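Side-chain contacts in type III secretion system effector protein ExoU (Pseudomonas fluorescens, PDB 4QMK), which probably acts as a patatin-like phospholipase toxin, carried to the plasma membrane by a domain that binds phosphatidylinositol 4,5-bisphosphate: residues A[485-488]-A[489-493]; A[520-523]-A[524-528]; A[608-611]-A[612-615]. All blocks are in the same frame, centred on the assembly; numbering follows the deposited sequence.

How the contacts relate
The three contacts are local and follow one another along the chain, all in its helical C-terminal half. Contact 1 lies at the C-terminal end of the long helix 464-491, and contact 2 at that of the short helix 517-526; each runs into the following loop. Contact 3 is the start of helix 611-624, within the ExoU C-terminal family region. The centres of contacts 1 and 2 lie about 21 Å apart, as do those of contacts 2 and 3; contacts 1 and 3 are about 35 Å apart. None touches another. Helix 464-491 also packs against contact 2, and helix 555-585 touches both contacts 2 and 3. These two long helices thus tie the sites into one helical region.

Contact 1 (A[485-488]-A[489-493]); sequences TAIA and EANQT
The flat amide of Asn491 has the carbonyl oxygen of Ile487 over one of its faces. Asn491 CG lies 3.5 Å from Ile487 O. The amide nitrogen ND2 is also near that oxygen, but the angle is poor and no hydrogen bond forms. ND2 also lies 3.7 Å from the Ile487 methyl CG2. The atom it bonds to is Gln537 OE1 on helix 533-544. The second flat group is the carboxylate of Glu489. Its OE2 stands 3.6 Å from the methyl CG2 of Thr485. The Thr485 and Glu489 side chains run alongside each other and point the same way. Ile487 and Asn491 do the same. Both pairs are four residues apart, the i to i+4 spacing of an alpha-helix, here in the last turns of helix 464-491. Glu489 N donates to Thr485 O at 2.9 Å, and Asn491 N donates to Ile487 O at 3.0 Å. The following bond, from Gln492 N to Ala488 O, is weak: it is 3.3 Å long and bent to 127°. Glu489 CG sits beside its own backbone N (chi1 -57°), which brings it to 3.0 Å from Thr485 O. The bend at chi2 (-72°) then turns the carboxylate so that OE2 comes beside Thr485 CG2. Gln492 CG passes 3.5 Å from Ala488 O. Ala486, Ile487 and Ala490 are buried. Ala486 and Ile487 pack on Leu503 of helix 501-513, while Ile487 also meets Leu538 of helix 533-544. Ala490 and Ile487 both touch Leu497, in the loop that follows the helix.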
# COMPACT_ATOMS: atom_id res chain seq x y z
N THR A 485 -28.67 10.56 8.29
CA THR A 485 -28.54 10.84 9.71
C THR A 485 -28.61 9.58 10.55
O THR A 485 -27.82 9.40 11.47
CB THR A 485 -29.61 11.83 10.20
OG1 THR A 485 -29.29 13.15 9.74
CG2 THR A 485 -29.68 11.86 11.73
N ALA A 486 -29.57 8.72 10.26
CA ALA A 486 -29.69 7.49 11.03
C ALA A 486 -28.43 6.62 10.93
O ALA A 486 -28.10 5.95 11.88
CB ALA A 486 -30.92 6.72 10.61
N ILE A 487 -27.76 6.63 9.78
CA ILE A 487 -26.52 5.88 9.58
C ILE A 487 -25.44 6.52 10.45
O ILE A 487 -24.73 5.81 11.14
CB ILE A 487 -26.02 5.91 8.12
CG1 ILE A 487 -27.06 5.46 7.09
CG2 ILE A 487 -24.78 5.04 7.98
CD1 ILE A 487 -27.33 3.98 7.04
N ALA A 488 -25.29 7.85 10.38
CA ALA A 488 -24.35 8.58 11.26
C ALA A 488 -24.57 8.25 12.74
O ALA A 488 -23.63 7.99 13.45
CB ALA A 488 -24.46 10.08 11.05
N GLU A 489 -25.83 8.24 13.18
CA GLU A 489 -26.22 7.89 14.55
C GLU A 489 -25.76 6.50 14.94
O GLU A 489 -25.18 6.32 15.99
CB GLU A 489 -27.75 7.91 14.73
CG GLU A 489 -28.48 9.22 14.41
CD GLU A 489 -28.26 10.32 15.42
OE1 GLU A 489 -27.66 10.02 16.48
OE2 GLU A 489 -28.68 11.49 15.15
N ALA A 490 -26.05 5.51 14.13
CA ALA A 490 -25.64 4.13 14.40
C ALA A 490 -24.12 3.98 14.46
O ALA A 490 -23.61 3.13 15.19
CB ALA A 490 -26.20 3.17 13.34
N ASN A 491 -23.39 4.78 13.67
CA ASN A 491 -21.92 4.75 13.66
C ASN A 491 -21.27 5.37 14.89
O ASN A 491 -20.08 5.16 15.13
CB ASN A 491 -21.34 5.39 12.38
CG ASN A 491 -21.45 4.48 11.15
OD1 ASN A 491 -21.37 3.26 11.25
ND2 ASN A 491 -21.62 5.09 9.99
N GLN A 492 -22.05 6.16 15.65
CA GLN A 492 -21.59 6.72 16.92
C GLN A 492 -21.50 5.65 18.00
O GLN A 492 -20.88 5.89 19.04
CB GLN A 492 -22.54 7.80 17.42
CG GLN A 492 -22.57 9.06 16.59
CD GLN A 492 -23.70 10.00 17.00
OE1 GLN A 492 -24.23 9.93 18.11
NE2 GLN A 492 -24.05 10.90 16.10
N THR A 493 -22.12 4.48 17.77
CA THR A 493 -22.06 3.37 18.74
C THR A 493 -21.30 2.14 18.22
O THR A 493 -20.91 1.29 19.00
CB THR A 493 -23.47 2.90 19.20
OG1 THR A 493 -23.94 1.86 18.34
CG2 THR A 493 -24.46 4.07 19.20

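Contact 2 (A[520-523]-A[524-528]); sequences IEWL and GKRLN
Gly524 N donates to Ile520 O at 2.9 Å, the first of four successive i to i+4 bonds near the end of helix 517-526. Lys525 to Glu521, Arg526 to Trp522 and Leu527 to Leu523 follow. Asn528 then turns back: its ND2 donates to Gly524 O at 2.9 Å, with that oxygen close to its amide plane. The same ND2 also bonds Ala560 O. Among the side chains, Trp522 and Arg526 carry the contact. Trp522 CG is anti to the backbone N (chi1 -173°), which lays the indole beside the next turn. Arg526 bends at chi2 and chi3 and crosses one indole face. Its CG makes a CH-pi contact 3.9 Å from the centroid of the Trp522 six-membered ring. Its CZ is 4.9 Å from the centroid of the Trp522 five-membered ring, over the face, in a cation-pi contact. The guanidinium stands steeply on the ring, the planes 71° apart, and NH2 comes nearest, 3.6 Å from Trp522 NE1. Helix 464-491 packs nearby, with Arg473 on Trp522 and Leu480 on Arg526. Trp522 NE1 bonds Met446 O, which helps fix the indole. Arg526 NH1 forms a salt bridge with Glu324 and the group has a second cation-pi contact with Phe322. The arginine charge is therefore balanced by a carboxylate and two aromatic rings, which together probably restrict the rotation of the guanidinium.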
# COMPACT_ATOMS: atom_id res chain seq x y z
N ILE A 520 -39.35 4.16 -6.80
CA ILE A 520 -38.59 3.21 -6.01
C ILE A 520 -37.19 3.07 -6.68
O ILE A 520 -36.15 3.27 -6.03
CB ILE A 520 -39.28 1.83 -5.97
CG1 ILE A 520 -40.68 1.88 -5.37
CG2 ILE A 520 -38.43 0.82 -5.20
CD1 ILE A 520 -40.71 2.11 -3.86
N GLU A 521 -37.17 2.79 -7.99
CA GLU A 521 -35.91 2.64 -8.72
C GLU A 521 -35.07 3.89 -8.57
O GLU A 521 -33.85 3.85 -8.46
CB GLU A 521 -36.08 2.48 -10.24
CG GLU A 521 -37.06 1.48 -10.79
CD GLU A 521 -37.07 1.57 -12.35
OE1 GLU A 521 -38.06 2.09 -12.94
OE2 GLU A 521 -36.03 1.17 -12.98
N TRP A 522 -35.74 5.03 -8.69
CA TRP A 522 -35.04 6.30 -8.64
C TRP A 522 -34.33 6.54 -7.30
O TRP A 522 -33.12 6.84 -7.25
CB TRP A 522 -36.00 7.39 -8.96
CG TRP A 522 -35.39 8.73 -9.10
CD1 TRP A 522 -35.03 9.34 -10.25
CD2 TRP A 522 -35.22 9.71 -8.06
NE1 TRP A 522 -34.59 10.62 -10.00
CE2 TRP A 522 -34.69 10.86 -8.65
CE3 TRP A 522 -35.50 9.73 -6.68
CZ2 TRP A 522 -34.43 11.98 -7.94
CZ3 TRP A 522 -35.19 10.88 -5.95
CH2 TRP A 522 -34.67 11.96 -6.57
N LEU A 523 -35.04 6.32 -6.21
CA LEU A 523 -34.48 6.50 -4.89
C LEU A 523 -33.36 5.54 -4.70
O LEU A 523 -32.37 5.84 -4.02
CB LEU A 523 -35.53 6.24 -3.81
CG LEU A 523 -36.64 7.29 -3.83
CD1 LEU A 523 -37.87 6.70 -3.23
CD2 LEU A 523 -36.19 8.55 -3.10
N GLY A 524 -33.53 4.34 -5.25
CA GLY A 524 -32.48 3.33 -5.16
C GLY A 524 -31.17 3.78 -5.84
O GLY A 524 -30.08 3.49 -5.36
N LYS A 525 -31.29 4.51 -6.95
CA LYS A 525 -30.12 5.10 -7.60
C LYS A 525 -29.51 6.10 -6.68
O LYS A 525 -28.31 6.21 -6.62
CB LYS A 525 -30.44 5.87 -8.88
CG LYS A 525 -31.27 5.22 -9.97
CD LYS A 525 -30.60 4.07 -10.59
CE LYS A 525 -31.52 3.41 -11.60
NZ LYS A 525 -31.73 4.29 -12.76
N ARG A 526 -30.33 6.92 -6.01
CA ARG A 526 -29.75 8.02 -5.14
C ARG A 526 -28.97 7.46 -4.01
O ARG A 526 -27.96 8.03 -3.60
CB ARG A 526 -30.81 8.95 -4.61
CG ARG A 526 -31.62 9.70 -5.66
CD ARG A 526 -30.84 10.55 -6.66
NE ARG A 526 -29.87 9.90 -7.59
CZ ARG A 526 -30.15 9.32 -8.76
NH1 ARG A 526 -29.14 8.87 -9.52
NH2 ARG A 526 -31.41 9.17 -9.19
N LEU A 527 -29.38 6.28 -3.56
CA LEU A 527 -28.62 5.57 -2.55
C LEU A 527 -27.27 5.12 -3.06
O LEU A 527 -26.44 4.73 -2.22
CB LEU A 527 -29.39 4.35 -2.00
CG LEU A 527 -30.26 4.65 -0.82
CD1 LEU A 527 -31.27 5.69 -1.16
CD2 LEU A 527 -30.98 3.42 -0.37
N ASN A 528 -27.06 5.08 -4.40
CA ASN A 528 -25.76 4.69 -4.99
C ASN A 528 -24.88 5.92 -5.33
O ASN A 528 -23.90 5.80 -6.05
CB ASN A 528 -25.87 3.81 -6.24
CG ASN A 528 -26.26 2.36 -5.92
OD1 ASN A 528 -25.41 1.48 -5.86
ND2 ASN A 528 -27.54 2.10 -5.79

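Contact 3 (A[608-611]-A[612-615])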
# COMPACT_ATOMS: atom_id res chain seq x y z
N ALA A 608 -23.91 -6.06 -20.24
CA ALA A 608 -24.01 -6.98 -19.15
C ALA A 608 -24.39 -6.37 -17.80
O ALA A 608 -23.71 -5.46 -17.31
CB ALA A 608 -22.69 -7.66 -19.01
N THR A 609 -25.41 -6.92 -17.15
CA THR A 609 -25.85 -6.40 -15.85
C THR A 609 -25.72 -7.38 -14.69
O THR A 609 -25.88 -7.00 -13.54
CB THR A 609 -27.29 -5.93 -15.92
OG1 THR A 609 -28.16 -7.05 -16.18
CG2 THR A 609 -27.43 -4.89 -17.03
N THR A 610 -25.37 -8.61 -14.97
CA THR A 610 -25.32 -9.64 -13.95
C THR A 610 -24.08 -10.48 -14.14
O THR A 610 -23.44 -10.43 -15.20
CB THR A 610 -26.50 -10.61 -14.11
OG1 THR A 610 -26.48 -11.12 -15.44
CG2 THR A 610 -27.84 -9.90 -13.88
N PRO A 611 -23.73 -11.27 -13.11
CA PRO A 611 -22.63 -12.18 -13.20
C PRO A 611 -22.86 -13.21 -14.34
O PRO A 611 -21.90 -13.57 -15.07
CB PRO A 611 -22.64 -12.88 -11.85
CG PRO A 611 -23.27 -11.91 -10.91
CD PRO A 611 -24.23 -11.11 -11.73
N ALA A 612 -24.10 -13.68 -14.50
CA ALA A 612 -24.38 -14.70 -15.53
C ALA A 612 -24.06 -14.17 -16.92
O ALA A 612 -23.44 -14.88 -17.74
CB ALA A 612 -25.82 -15.18 -15.46
N GLU A 613 -24.51 -12.96 -17.20
CA GLU A 613 -24.24 -12.37 -18.50
C GLU A 613 -22.72 -12.10 -18.68
O GLU A 613 -22.16 -12.41 -19.72
CB GLU A 613 -25.03 -11.08 -18.66
CG GLU A 613 -26.53 -11.31 -18.64
CD GLU A 613 -27.33 -10.07 -18.32
OE1 GLU A 613 -26.80 -8.95 -18.41
OE2 GLU A 613 -28.52 -10.24 -17.98
N PHE A 614 -22.08 -11.56 -17.67
CA PHE A 614 -20.63 -11.33 -17.71
C PHE A 614 -19.90 -12.64 -18.01
O PHE A 614 -19.07 -12.69 -18.88
CB PHE A 614 -20.17 -10.78 -16.35
CG PHE A 614 -18.72 -10.50 -16.27
CD1 PHE A 614 -18.22 -9.31 -16.70
CD2 PHE A 614 -17.87 -11.41 -15.71
CE1 PHE A 614 -16.87 -9.04 -16.59
CE2 PHE A 614 -16.50 -11.16 -15.62
CZ PHE A 614 -16.01 -9.97 -16.07
N ASN A 615 -20.25 -13.69 -17.29
CA ASN A 615 -19.63 -14.99 -17.46
C ASN A 615 -19.95 -15.63 -18.82
O ASN A 615 -19.13 -16.34 -19.41
CB ASN A 615 -20.05 -15.92 -16.33
CG ASN A 615 -19.43 -15.58 -15.00
OD1 ASN A 615 -18.44 -14.87 -14.91
ND2 ASN A 615 -20.02 -16.09 -13.92
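Thr610 turns OG1 between its backbone N and carbonyl carbon (chi1 55°), facing the amide N-H of Glu613. Glu613 sets its CG beside the backbone N and then runs extended, which carries the carboxylate back to Thr609. Thr610 is the N-cap of helix 611-624. Glu613 N donates to Thr610 OG1 at 3.2 Å with a nearly straight N-H (166°). In return the glutamate grips the residue before the cap. Its OE1 accepts from Thr609 N at 2.8 Å and from Thr609 OG1 at 3.2 Å. Both donors come from the same face of the carboxylate, on the syn side and about 30° out of its plane. A capping box would use the N-H of Thr610 itself, so this is a shifted version of that exchange. Thr610 OG1 also lies against the glutamate chain, 3.2 Å from Glu613 CG. The negative carboxylate sits beside the start of the helix, where the helix dipole would probably favour it. The first regular helix bonds follow, Phe614 N to Thr610 O at 3.0 Å and Asn615 N to Pro611 O at 2.8 Å. Asn615 OD1 accepts from Ile649 N, near the end of the modelled chain. The turn joins helix 592-606 to helix 611-624 in the ExoU C-terminal family region, and Pro611 and Phe614 pack on Ile569 of helix 555-585.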